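Local coordinates for NLP/P60 (Enterococcus faecium, PDB 6B8C), which hydrolyses peptidoglycan as the NlpC/P60 endopeptidase domain of the secreted antigen SagA, generating muropeptides that enhance host immunity, at residues Ala35-Tyr43 against Ile117-Val126; Asp54-Val62 against Ile71-Glu79. All coordinates share one frame; numbering follows the deposited sequence.

Contact 1: Ala35-Tyr43 against Ile117-Val126; sequences AYKYIGTPY and IHAPQPGESV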
ATOM      1  N   ALA A  35      -1.190   1.487  -9.513  1.00 64.59           N
ATOM      2  CA  ALA A  35      -0.237   2.063  -8.572  1.00 62.22           C
ATOM      3  C   ALA A  35       0.959   2.668  -9.294  1.00 60.71           C
ATOM      4  O   ALA A  35       1.500   3.693  -8.863  1.00 58.48           O
ATOM      5  CB  ALA A  35       0.220   1.001  -7.571  1.00 63.07           C
ATOM      6  N   TYR A  36       1.385   2.049 -10.400  1.00 60.63           N
ATOM      7  CA  TYR A  36       2.529   2.579 -11.137  1.00 60.23           C
ATOM      8  C   TYR A  36       2.268   3.968 -11.715  1.00 58.75           C
ATOM      9  O   TYR A  36       3.227   4.705 -11.978  1.00 56.87           O
ATOM     10  CB  TYR A  36       2.936   1.615 -12.252  1.00 63.38           C
ATOM     11  CG  TYR A  36       4.070   0.692 -11.861  1.00 64.85           C
ATOM     12  CD1 TYR A  36       3.846  -0.408 -11.042  1.00 66.65           C
ATOM     13  CD2 TYR A  36       5.364   0.921 -12.308  1.00 64.63           C
ATOM     14  CE1 TYR A  36       4.879  -1.252 -10.678  1.00 67.40           C
ATOM     15  CE2 TYR A  36       6.405   0.083 -11.948  1.00 65.90           C
ATOM     16  CZ  TYR A  36       6.156  -1.002 -11.134  1.00 67.57           C
ATOM     17  OH  TYR A  36       7.186  -1.841 -10.774  1.00 69.45           O
ATOM     18  N   LYS A  37       1.001   4.353 -11.895  1.00 60.14           N
ATOM     19  CA  LYS A  37       0.691   5.653 -12.481  1.00 59.68           C
ATOM     20  C   LYS A  37       1.136   6.820 -11.608  1.00 57.66           C
ATOM     21  O   LYS A  37       1.259   7.942 -12.113  1.00 56.97           O
ATOM     22  CB  LYS A  37      -0.812   5.779 -12.737  1.00 61.31           C
ATOM     23  CG  LYS A  37      -1.391   4.736 -13.677  1.00 63.60           C
ATOM     24  CD  LYS A  37      -2.901   4.880 -13.763  1.00 64.90           C
ATOM     25  CE  LYS A  37      -3.499   3.905 -14.759  1.00 68.37           C
ATOM     26  NZ  LYS A  37      -4.979   4.064 -14.857  1.00 71.27           N
ATOM     27  N   TYR A  38       1.369   6.600 -10.318  1.00 57.41           N
ATOM     28  CA  TYR A  38       1.606   7.699  -9.395  1.00 55.71           C
ATOM     29  C   TYR A  38       3.031   7.726  -8.862  1.00 53.47           C
ATOM     30  O   TYR A  38       3.308   8.443  -7.894  1.00 53.16           O
ATOM     31  CB  TYR A  38       0.587   7.636  -8.256  1.00 56.86           C
ATOM     32  CG  TYR A  38      -0.819   7.545  -8.796  1.00 59.74           C
ATOM     33  CD1 TYR A  38      -1.469   8.673  -9.282  1.00 61.37           C
ATOM     34  CD2 TYR A  38      -1.477   6.328  -8.867  1.00 61.14           C
ATOM     35  CE1 TYR A  38      -2.744   8.592  -9.801  1.00 62.15           C
ATOM     36  CE2 TYR A  38      -2.750   6.236  -9.385  1.00 63.19           C
ATOM     37  CZ  TYR A  38      -3.381   7.371  -9.850  1.00 63.81           C
ATOM     38  OH  TYR A  38      -4.654   7.278 -10.364  1.00 66.87           O
ATOM     39  N   ILE A  39       3.945   6.976  -9.483  1.00 53.57           N
ATOM     40  CA  ILE A  39       5.356   7.063  -9.135  1.00 52.25           C
ATOM     41  C   ILE A  39       5.825   8.502  -9.289  1.00 51.32           C
ATOM     42  O   ILE A  39       5.511   9.172 -10.281  1.00 51.39           O
ATOM     43  CB  ILE A  39       6.172   6.095 -10.005  1.00 52.43           C
ATOM     44  CG1 ILE A  39       5.869   4.654  -9.589  1.00 52.46           C
ATOM     45  CG2 ILE A  39       7.665   6.391  -9.917  1.00 51.65           C
ATOM     46  CD1 ILE A  39       6.465   3.624 -10.497  1.00 53.60           C
ATOM     47  N   GLY A  40       6.547   8.996  -8.288  1.00 49.98           N
ATOM     48  CA  GLY A  40       7.001  10.368  -8.290  1.00 49.63           C
ATOM     49  C   GLY A  40       6.027  11.368  -7.707  1.00 50.48           C
ATOM     50  O   GLY A  40       6.346  12.561  -7.664  1.00 51.36           O
ATOM     51  N   THR A  41       4.854  10.934  -7.276  1.00 50.55           N
ATOM     52  CA  THR A  41       3.936  11.821  -6.578  1.00 50.83           C
ATOM     53  C   THR A  41       4.543  12.191  -5.232  1.00 50.35           C
ATOM     54  O   THR A  41       4.937  11.293  -4.478  1.00 50.09           O
ATOM     55  CB  THR A  41       2.579  11.149  -6.396  1.00 51.96           C
ATOM     56  OG1 THR A  41       2.052  10.783  -7.676  1.00 52.43           O
ATOM     57  CG2 THR A  41       1.600  12.078  -5.697  1.00 51.99           C
ATOM     58  N   PRO A  42       4.674  13.474  -4.902  1.00 52.10           N
ATOM     59  CA  PRO A  42       5.314  13.847  -3.636  1.00 51.81           C
ATOM     60  C   PRO A  42       4.487  13.440  -2.425  1.00 52.59           C
ATOM     61  O   PRO A  42       3.269  13.251  -2.491  1.00 52.42           O
ATOM     62  CB  PRO A  42       5.444  15.372  -3.733  1.00 51.17           C
ATOM     63  CG  PRO A  42       4.448  15.782  -4.762  1.00 51.86           C
ATOM     64  CD  PRO A  42       4.347  14.647  -5.730  1.00 52.40           C
ATOM     65  N   TYR A  43       5.182  13.303  -1.300  1.00 52.31           N
ATOM     66  CA  TYR A  43       4.542  12.952  -0.044  1.00 54.09           C
ATOM     67  C   TYR A  43       3.864  14.178   0.549  1.00 55.54           C
ATOM     68  O   TYR A  43       4.454  15.262   0.602  1.00 57.03           O
ATOM     69  CB  TYR A  43       5.566  12.397   0.946  1.00 54.81           C
ATOM     70  CG  TYR A  43       4.957  11.644   2.106  1.00 56.77           C
ATOM     71  CD1 TYR A  43       4.458  12.317   3.218  1.00 58.02           C
ATOM     72  CD2 TYR A  43       4.888  10.258   2.094  1.00 57.03           C
ATOM     73  CE1 TYR A  43       3.907  11.628   4.281  1.00 59.20           C
ATOM     74  CE2 TYR A  43       4.340   9.561   3.146  1.00 58.71           C
ATOM     75  CZ  TYR A  43       3.848  10.248   4.239  1.00 60.25           C
ATOM     76  OH  TYR A  43       3.299   9.545   5.290  1.00 62.86           O
ATOM     77  N   ILE A 117       5.370  -1.075  -3.542  1.00 60.46           N
ATOM     78  CA  ILE A 117       5.341   0.309  -3.987  1.00 57.62           C
ATOM     79  C   ILE A 117       4.594   1.108  -2.932  1.00 56.68           C
ATOM     80  O   ILE A 117       3.603   0.629  -2.369  1.00 57.60           O
ATOM     81  CB  ILE A 117       4.689   0.442  -5.383  1.00 57.34           C
ATOM     82  CG1 ILE A 117       4.563   1.910  -5.788  1.00 55.04           C
ATOM     83  CG2 ILE A 117       3.338  -0.273  -5.425  1.00 59.92           C
ATOM     84  CD1 ILE A 117       4.105   2.094  -7.207  1.00 56.27           C
ATOM     85  N   HIS A 118       5.087   2.309  -2.631  1.00 54.24           N
ATOM     86  CA  HIS A 118       4.522   3.043  -1.508  1.00 54.25           C
ATOM     87  C   HIS A 118       4.898   4.513  -1.572  1.00 54.73           C
ATOM     88  O   HIS A 118       5.825   4.915  -2.282  1.00 54.88           O
ATOM     89  CB  HIS A 118       4.975   2.452  -0.165  1.00 53.93           C
ATOM     90  CG  HIS A 118       6.457   2.492   0.054  1.00 52.32           C
ATOM     91  ND1 HIS A 118       7.024   2.381   1.305  1.00 52.83           N
ATOM     92  CD2 HIS A 118       7.490   2.618  -0.814  1.00 51.29           C
ATOM     93  CE1 HIS A 118       8.340   2.440   1.200  1.00 52.18           C
ATOM     94  NE2 HIS A 118       8.648   2.584  -0.076  1.00 51.74           N
ATOM     95  N   ALA A 119       4.136   5.310  -0.822  1.00 54.78           N
ATOM     96  CA  ALA A 119       4.513   6.657  -0.426  1.00 55.24           C
ATOM     97  C   ALA A 119       5.361   6.515   0.831  1.00 55.64           C
ATOM     98  O   ALA A 119       4.821   6.292   1.921  1.00 57.82           O
ATOM     99  CB  ALA A 119       3.280   7.531  -0.179  1.00 56.92           C
ATOM    100  N   PRO A 120       6.684   6.611   0.715  1.00 55.01           N
ATOM    101  CA  PRO A 120       7.560   6.160   1.807  1.00 56.12           C
ATOM    102  C   PRO A 120       7.488   7.009   3.071  1.00 57.97           C
ATOM    103  O   PRO A 120       7.207   6.474   4.147  1.00 60.38           O
ATOM    104  CB  PRO A 120       8.959   6.223   1.179  1.00 55.20           C
ATOM    105  CG  PRO A 120       8.727   6.295  -0.301  1.00 53.89           C
ATOM    106  CD  PRO A 120       7.453   7.058  -0.453  1.00 53.78           C
ATOM    107  N   GLN A 121       7.718   8.312   2.970  1.00 54.38           N
ATOM    108  CA  GLN A 121       7.839   9.163   4.146  1.00 57.77           C
ATOM    109  C   GLN A 121       7.871  10.621   3.687  1.00 58.59           C
ATOM    110  O   GLN A 121       8.137  10.891   2.510  1.00 56.40           O
ATOM    111  CB  GLN A 121       9.112   8.828   4.940  1.00 58.48           C
ATOM    112  CG  GLN A 121      10.351   9.390   4.286  1.00 57.67           C
ATOM    113  CD  GLN A 121      11.615   8.789   4.835  1.00 59.43           C
ATOM    114  OE1 GLN A 121      11.668   7.598   5.132  1.00 62.68           O
ATOM    115  NE2 GLN A 121      12.649   9.611   4.970  1.00 58.75           N
ATOM    116  N   PRO A 122       7.618  11.567   4.604  1.00 54.97           N
ATOM    117  CA  PRO A 122       7.675  12.998   4.242  1.00 56.66           C
ATOM    118  C   PRO A 122       8.843  13.396   3.349  1.00 58.03           C
ATOM    119  O   PRO A 122       8.698  14.305   2.520  1.00 60.25           O
ATOM    120  CB  PRO A 122       7.744  13.678   5.615  1.00 58.29           C
ATOM    121  CG  PRO A 122       6.895  12.790   6.486  1.00 59.85           C
ATOM    122  CD  PRO A 122       7.120  11.374   5.983  1.00 58.22           C
ATOM    123  N   GLY A 123       9.987  12.732   3.462  1.00 59.42           N
ATOM    124  CA  GLY A 123      11.094  13.066   2.582  1.00 59.85           C
ATOM    125  C   GLY A 123      10.820  12.780   1.113  1.00 61.93           C
ATOM    126  O   GLY A 123      11.208  13.558   0.239  1.00 61.91           O
ATOM    127  N   GLU A 124      10.163  11.662   0.818  1.00 59.96           N
ATOM    128  CA  GLU A 124      10.272  11.061  -0.503  1.00 60.24           C
ATOM    129  C   GLU A 124       8.937  11.024  -1.237  1.00 54.47           C
ATOM    130  O   GLU A 124       7.871  11.259  -0.666  1.00 54.05           O
ATOM    131  CB  GLU A 124      10.862   9.650  -0.388  1.00 66.99           C
ATOM    132  CG  GLU A 124      12.252   9.651   0.227  1.00 74.86           C
ATOM    133  CD  GLU A 124      13.168  10.684  -0.422  1.00 81.77           C
ATOM    134  OE1 GLU A 124      13.146  10.810  -1.669  1.00 84.34           O
ATOM    135  OE2 GLU A 124      13.910  11.376   0.312  1.00 86.29           O
ATOM    136  N   SER A 125       9.017  10.730  -2.529  1.00 57.79           N
ATOM    137  CA  SER A 125       7.851  10.579  -3.383  1.00 54.26           C
ATOM    138  C   SER A 125       7.553   9.097  -3.606  1.00 52.17           C
ATOM    139  O   SER A 125       8.362   8.222  -3.290  1.00 52.25           O
ATOM    140  CB  SER A 125       8.069  11.300  -4.717  1.00 52.29           C
ATOM    141  OG  SER A 125       9.171  10.746  -5.409  1.00 52.22           O
ATOM    142  N   VAL A 126       6.365   8.824  -4.160  1.00 53.44           N
ATOM    143  CA  VAL A 126       5.927   7.444  -4.363  1.00 52.29           C
ATOM    144  C   VAL A 126       6.970   6.694  -5.176  1.00 51.61           C
ATOM    145  O   VAL A 126       7.395   7.151  -6.246  1.00 49.21           O
ATOM    146  CB  VAL A 126       4.553   7.405  -5.051  1.00 52.51           C
ATOM    147  CG1 VAL A 126       4.173   5.968  -5.395  1.00 53.60           C
ATOM    148  CG2 VAL A 126       3.487   8.047  -4.172  1.00 53.07           C
TER
HETATM  149  O   HOH W   1       8.041  14.329  -1.451  1.00 57.07           O
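Val126 and the turn Tyr38-Thr41 show how two backbone hydrogen bonds, one given and one received by Val126, can fasten one loop to another. Gly40 N reaches Val126 O at 2.9 Å in an almost straight bond (171°) on a lone pair in the carbonyl plane, and Val126 N gives one to Thr41 O, also 2.9 Å. The buried Val126 side chain packs against the turn: CB lies 3.3 Å from Tyr38 O, with CG1, anti to the backbone N (174°), running on beside that carbonyl. Tyr38 O is held in place by Thr41 N and Thr41 OG1, which approach from the same face of its plane. Ile117 CD1 ends 3.5 Å from Ala35 O, and the Ile117 side chain crosses that of Ile39 at about a right angle. In this NlpC/P60 fold, of the papain-like clan CA, these contacts join the end of helix 28-36 to the hairpin of strands 115-118 and 127-130, and Phe58 of helix 55-67 packs against Ala35 and Val126.

Tyr43 is packed just as tightly. The Gln121-Pro122 peptide lies over one face of its ring, Pro122 N 3.5 Å above the centre; Pro122 CD adds a CH-pi contact, and the Ala119 carbonyl sits at the ring edge. The solvent side is the exposed rim of Ile39, Pro122 and Glu124, where a water accepts from Tyr43 N at 3.0 Å and gives a weak bond to Glu124 O.

Contact 2: Asp54-Val62 against Ile71-Glu79; sequences DCSGFTRYV and IGGWTVPQE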
ATOM      1  N   ASP A  54       0.031  10.394   1.352  1.00 56.83           N
ATOM      2  CA  ASP A  54       0.751   9.694   2.400  1.00 57.84           C
ATOM      3  C   ASP A  54       0.573   8.196   2.157  1.00 58.12           C
ATOM      4  O   ASP A  54      -0.056   7.782   1.179  1.00 57.96           O
ATOM      5  CB  ASP A  54       0.283  10.135   3.790  1.00 60.66           C
ATOM      6  CG  ASP A  54      -1.182   9.827   4.057  1.00 64.88           C
ATOM      7  OD1 ASP A  54      -1.856   9.214   3.201  1.00 66.28           O
ATOM      8  OD2 ASP A  54      -1.661  10.205   5.146  1.00 67.99           O
ATOM      9  N   CYS A  55       1.125   7.376   3.056  1.00 60.13           N
ATOM     10  CA  CYS A  55       1.161   5.937   2.803  1.00 60.24           C
ATOM     11  C   CYS A  55      -0.244   5.370   2.616  1.00 61.11           C
ATOM     12  O   CYS A  55      -0.509   4.657   1.642  1.00 61.20           O
ATOM     13  CB  CYS A  55       1.907   5.208   3.927  1.00 60.50           C
ATOM     14  SG  CYS A  55       1.242   5.383   5.606  1.00 62.58           S
ATOM     15  N   SER A  56      -1.168   5.704   3.519  1.00 63.51           N
ATOM     16  CA  SER A  56      -2.507   5.121   3.459  1.00 65.41           C
ATOM     17  C   SER A  56      -3.354   5.746   2.354  1.00 64.99           C
ATOM     18  O   SER A  56      -4.185   5.060   1.742  1.00 64.45           O
ATOM     19  CB  SER A  56      -3.201   5.260   4.815  1.00 67.76           C
ATOM     20  OG  SER A  56      -3.129   6.591   5.294  1.00 68.90           O
ATOM     21  N   GLY A  57      -3.174   7.046   2.100  1.00 63.06           N
ATOM     22  CA  GLY A  57      -3.928   7.695   1.038  1.00 62.04           C
ATOM     23  C   GLY A  57      -3.625   7.108  -0.325  1.00 61.10           C
ATOM     24  O   GLY A  57      -4.520   6.943  -1.154  1.00 63.01           O
ATOM     25  N   PHE A  58      -2.363   6.746  -0.556  1.00 60.34           N
ATOM     26  CA  PHE A  58      -1.965   6.160  -1.831  1.00 59.00           C
ATOM     27  C   PHE A  58      -2.655   4.816  -2.069  1.00 60.40           C
ATOM     28  O   PHE A  58      -3.260   4.592  -3.127  1.00 60.04           O
ATOM     29  CB  PHE A  58      -0.442   6.019  -1.854  1.00 57.01           C
ATOM     30  CG  PHE A  58       0.075   5.233  -3.009  1.00 55.57           C
ATOM     31  CD1 PHE A  58      -0.154   5.653  -4.303  1.00 54.50           C
ATOM     32  CD2 PHE A  58       0.804   4.074  -2.801  1.00 55.65           C
ATOM     33  CE1 PHE A  58       0.327   4.928  -5.374  1.00 54.91           C
ATOM     34  CE2 PHE A  58       1.286   3.342  -3.869  1.00 55.39           C
ATOM     35  CZ  PHE A  58       1.048   3.769  -5.156  1.00 55.38           C
ATOM     36  N   THR A  59      -2.578   3.911  -1.088  1.00 60.41           N
ATOM     37  CA  THR A  59      -3.206   2.600  -1.237  1.00 62.84           C
ATOM     38  C   THR A  59      -4.721   2.720  -1.356  1.00 65.65           C
ATOM     39  O   THR A  59      -5.349   2.020  -2.170  1.00 66.34           O
ATOM     40  CB  THR A  59      -2.830   1.699  -0.059  1.00 63.51           C
ATOM     41  OG1 THR A  59      -3.340   2.258   1.157  1.00 65.00           O
ATOM     42  CG2 THR A  59      -1.318   1.570   0.053  1.00 61.40           C
ATOM     43  N   ARG A  60      -5.331   3.599  -0.551  1.00 63.92           N
ATOM     44  CA  ARG A  60      -6.767   3.816  -0.660  1.00 67.35           C
ATOM     45  C   ARG A  60      -7.143   4.319  -2.045  1.00 64.60           C
ATOM     46  O   ARG A  60      -8.139   3.872  -2.624  1.00 65.73           O
ATOM     47  CB  ARG A  60      -7.237   4.804   0.407  1.00 71.29           C
ATOM     48  CG  ARG A  60      -8.724   5.098   0.336  1.00 76.39           C
ATOM     49  CD  ARG A  60      -9.210   5.896   1.533  1.00 78.98           C
ATOM     50  NE  ARG A  60      -9.191   7.335   1.292  1.00 78.57           N
ATOM     51  CZ  ARG A  60     -10.173   8.003   0.697  1.00 81.15           C
ATOM     52  NH1 ARG A  60     -10.072   9.313   0.518  1.00 81.76           N
ATOM     53  NH2 ARG A  60     -11.256   7.360   0.276  1.00 83.75           N
ATOM     54  N   TYR A  61      -6.354   5.243  -2.598  1.00 67.08           N
ATOM     55  CA  TYR A  61      -6.661   5.793  -3.912  1.00 65.20           C
ATOM     56  C   TYR A  61      -6.546   4.730  -4.995  1.00 65.19           C
ATOM     57  O   TYR A  61      -7.389   4.661  -5.898  1.00 65.79           O
ATOM     58  CB  TYR A  61      -5.733   6.970  -4.208  1.00 61.64           C
ATOM     59  CG  TYR A  61      -6.166   7.798  -5.395  1.00 61.01           C
ATOM     60  CD1 TYR A  61      -5.593   7.609  -6.647  1.00 59.70           C
ATOM     61  CD2 TYR A  61      -7.163   8.758  -5.265  1.00 62.18           C
ATOM     62  CE1 TYR A  61      -5.995   8.363  -7.735  1.00 60.37           C
ATOM     63  CE2 TYR A  61      -7.574   9.513  -6.346  1.00 62.74           C
ATOM     64  CZ  TYR A  61      -6.988   9.312  -7.579  1.00 61.56           C
ATOM     65  OH  TYR A  61      -7.393  10.067  -8.656  1.00 61.52           O
ATOM     66  N   VAL A  62      -5.506   3.898  -4.925  1.00 63.50           N
ATOM     67  CA  VAL A  62      -5.345   2.830  -5.911  1.00 64.81           C
ATOM     68  C   VAL A  62      -6.545   1.889  -5.873  1.00 68.79           C
ATOM     69  O   VAL A  62      -7.147   1.567  -6.911  1.00 69.01           O
ATOM     70  CB  VAL A  62      -4.023   2.078  -5.676  1.00 63.03           C
ATOM     71  CG1 VAL A  62      -3.925   0.870  -6.588  1.00 64.13           C
ATOM     72  CG2 VAL A  62      -2.845   3.013  -5.912  1.00 60.59           C
ATOM     73  N   ILE A  71     -11.457   1.196   1.158  1.00 82.78           N
ATOM     74  CA  ILE A  71     -10.733   0.675   2.311  1.00 83.12           C
ATOM     75  C   ILE A  71     -10.387   1.887   3.166  1.00 84.47           C
ATOM     76  O   ILE A  71     -10.487   3.024   2.697  1.00 81.03           O
ATOM     77  CB  ILE A  71      -9.488  -0.128   1.890  1.00 78.72           C
ATOM     78  CG1 ILE A  71      -8.396   0.791   1.342  1.00 73.27           C
ATOM     79  CG2 ILE A  71      -9.859  -1.144   0.825  1.00 79.58           C
ATOM     80  CD1 ILE A  71      -7.130   0.052   0.929  1.00 70.16           C
ATOM     81  N   GLY A  72      -9.997   1.667   4.417  1.00 80.35           N
ATOM     82  CA  GLY A  72      -9.816   2.769   5.348  1.00 83.12           C
ATOM     83  C   GLY A  72      -9.021   3.971   4.864  1.00 80.35           C
ATOM     84  O   GLY A  72      -8.130   3.843   4.017  1.00 78.83           O
ATOM     85  N   GLY A  73      -9.338   5.154   5.403  1.00 83.28           N
ATOM     86  CA  GLY A  73      -8.611   6.362   5.053  1.00 81.03           C
ATOM     87  C   GLY A  73      -7.266   6.506   5.730  1.00 81.54           C
ATOM     88  O   GLY A  73      -6.405   7.237   5.229  1.00 81.38           O
ATOM     89  N   TRP A  74      -7.068   5.835   6.857  1.00 83.08           N
ATOM     90  CA  TRP A  74      -5.777   5.759   7.523  1.00 80.35           C
ATOM     91  C   TRP A  74      -5.394   4.285   7.660  1.00 80.66           C
ATOM     92  O   TRP A  74      -6.056   3.395   7.120  1.00 83.11           O
ATOM     93  CB  TRP A  74      -5.797   6.504   8.863  1.00 80.90           C
ATOM     94  CG  TRP A  74      -6.943   6.165   9.779  1.00 83.05           C
ATOM     95  CD1 TRP A  74      -8.276   6.375   9.551  1.00 84.30           C
ATOM     96  CD2 TRP A  74      -6.848   5.599  11.090  1.00 83.99           C
ATOM     97  NE1 TRP A  74      -9.014   5.952  10.629  1.00 87.21           N
ATOM     98  CE2 TRP A  74      -8.161   5.473  11.588  1.00 86.99           C
ATOM     99  CE3 TRP A  74      -5.780   5.175  11.888  1.00 82.68           C
ATOM    100  CZ2 TRP A  74      -8.434   4.942  12.845  1.00 89.38           C
ATOM    101  CZ3 TRP A  74      -6.056   4.649  13.140  1.00 85.36           C
ATOM    102  CH2 TRP A  74      -7.371   4.536  13.604  1.00 88.56           C
ATOM    103  N   THR A  75      -4.308   4.029   8.389  1.00 85.04           N
ATOM    104  CA  THR A  75      -3.624   2.744   8.270  1.00 82.64           C
ATOM    105  C   THR A  75      -4.430   1.598   8.876  1.00 84.67           C
ATOM    106  O   THR A  75      -4.517   0.516   8.284  1.00 85.04           O
ATOM    107  CB  THR A  75      -2.244   2.835   8.920  1.00 81.52           C
ATOM    108  OG1 THR A  75      -1.717   1.519   9.122  1.00 82.37           O
ATOM    109  CG2 THR A  75      -2.324   3.569  10.255  1.00 83.10           C
ATOM    110  N   VAL A  76      -5.035   1.812  10.039  1.00 85.42           N
ATOM    111  CA  VAL A  76      -5.565   0.703  10.832  1.00 87.52           C
ATOM    112  C   VAL A  76      -6.843   0.119  10.232  1.00 88.44           C
ATOM    113  O   VAL A  76      -6.954  -1.114  10.149  1.00 88.94           O
ATOM    114  CB  VAL A  76      -5.775   1.126  12.296  1.00 90.49           C
ATOM    115  CG1 VAL A  76      -6.319  -0.036  13.104  1.00 95.67           C
ATOM    116  CG2 VAL A  76      -4.462   1.609  12.890  1.00 88.73           C
ATOM    117  N   PRO A  77      -7.831   0.919   9.805  1.00 85.34           N
ATOM    118  CA  PRO A  77      -8.990   0.318   9.120  1.00 87.85           C
ATOM    119  C   PRO A  77      -8.611  -0.531   7.919  1.00 87.83           C
ATOM    120  O   PRO A  77      -9.248  -1.565   7.672  1.00 90.68           O
ATOM    121  CB  PRO A  77      -9.831   1.535   8.710  1.00 87.25           C
ATOM    122  CG  PRO A  77      -8.922   2.718   8.853  1.00 84.45           C
ATOM    123  CD  PRO A  77      -8.011   2.372   9.976  1.00 84.64           C
ATOM    124  N   GLN A  78      -7.567  -0.146   7.181  1.00 87.10           N
ATOM    125  CA  GLN A  78      -7.130  -0.928   6.032  1.00 85.90           C
ATOM    126  C   GLN A  78      -6.686  -2.335   6.409  1.00 89.30           C
ATOM    127  O   GLN A  78      -6.550  -3.182   5.520  1.00 89.05           O
ATOM    128  CB  GLN A  78      -5.997  -0.194   5.309  1.00 80.17           C
ATOM    129  CG  GLN A  78      -6.387   1.193   4.832  1.00 76.63           C
ATOM    130  CD  GLN A  78      -5.428   1.760   3.800  1.00 71.48           C
ATOM    131  OE1 GLN A  78      -4.406   1.153   3.481  1.00 69.68           O
ATOM    132  NE2 GLN A  78      -5.762   2.927   3.268  1.00 69.35           N
ATOM    133  N   GLU A  79      -6.477  -2.608   7.698  1.00 80.48           N
ATOM    134  CA  GLU A  79      -6.145  -3.955   8.144  1.00 85.41           C
ATOM    135  C   GLU A  79      -7.325  -4.915   8.046  1.00 87.86           C
ATOM    136  O   GLU A  79      -7.125  -6.126   8.186  1.00 88.76           O
ATOM    137  CB  GLU A  79      -5.647  -3.922   9.589  1.00 92.00           C
ATOM    138  CG  GLU A  79      -4.415  -3.066   9.824  1.00 95.80           C
ATOM    139  CD  GLU A  79      -4.126  -2.872  11.304  1.00101.17           C
ATOM    140  OE1 GLU A  79      -3.744  -1.750  11.699  1.00100.67           O
ATOM    141  OE2 GLU A  79      -4.291  -3.841  12.074  1.00104.75           O
TER
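Gln78 reaches from the loop 71-79 to helix 55-67 and joins the two through its carboxamide. Its NE2 spends one hydrogen on Gly72 O at 2.6 Å, nearly straight (168°), and the other on Ser56 O at 3.1 Å. Both acceptors lie close to the amide plane, so the group is held flat and its flip state is fixed, with OE1 left facing Thr59 OG1 at 2.8 Å. The Thr59 hydroxyl OG1 also lies 3.0 Å from Ser56 O, and which acceptor takes its proton is not settled. Ser56 O already accepts the helical bond from Arg60 N, and the Gln78 donor arrives from the opposite face of that carbonyl, tilted out of its plane.

Next to this network, Ser56 OG makes a weak bond to Gly73 O at 3.3 Å, and its CB lies against the backbone of Trp74. Farther along the helix, the aliphatic part of Arg60 runs along the backbone of Ile71, Gly72 and Gly73: CD sits 3.4 Å from Ile71 O and equally near Gly72 O. A bend at chi3 (93°) then turns the guanidinium away from an extended course, and NH2 forms a salt bridge with Asp70. Ile71 CD1 tucks in 4.1 Å from Thr59 O, with Leu95 touching both residues.

At the start of the helix Asp54 is the N-cap, its OD1 accepting from Gly57 N. Cys55 follows in the first turn and its side chain packs on His106 of strand 106-112, consistent with the catalytic pairing of NlpC/P60 cysteine peptidases, a cysteine at the N-terminal end of a helix facing a histidine on a strand.

How the contacts relate
From the N terminus the chain leaves helix 28-36, passes through 35-43, and later enters helix 55-67 at residues 54-62. Contact 2 closes first, as a short loop in which 71-79 folds back on that helix only nine residues on. The chain then builds most of the six-stranded sheet before 117-126 returns to 35-43, so contact 1 closes a long loop that encloses contact 2 entirely. Their centres are 14 Å apart, yet they touch: the rings of Tyr38 and Tyr61 pack edge-to-face, and Ala119 O packs on Cys55 CB. Helix 55-67 thus stands between helix 28-36 with the 115-130 hairpin on one hand and the 71-79 loop on the other.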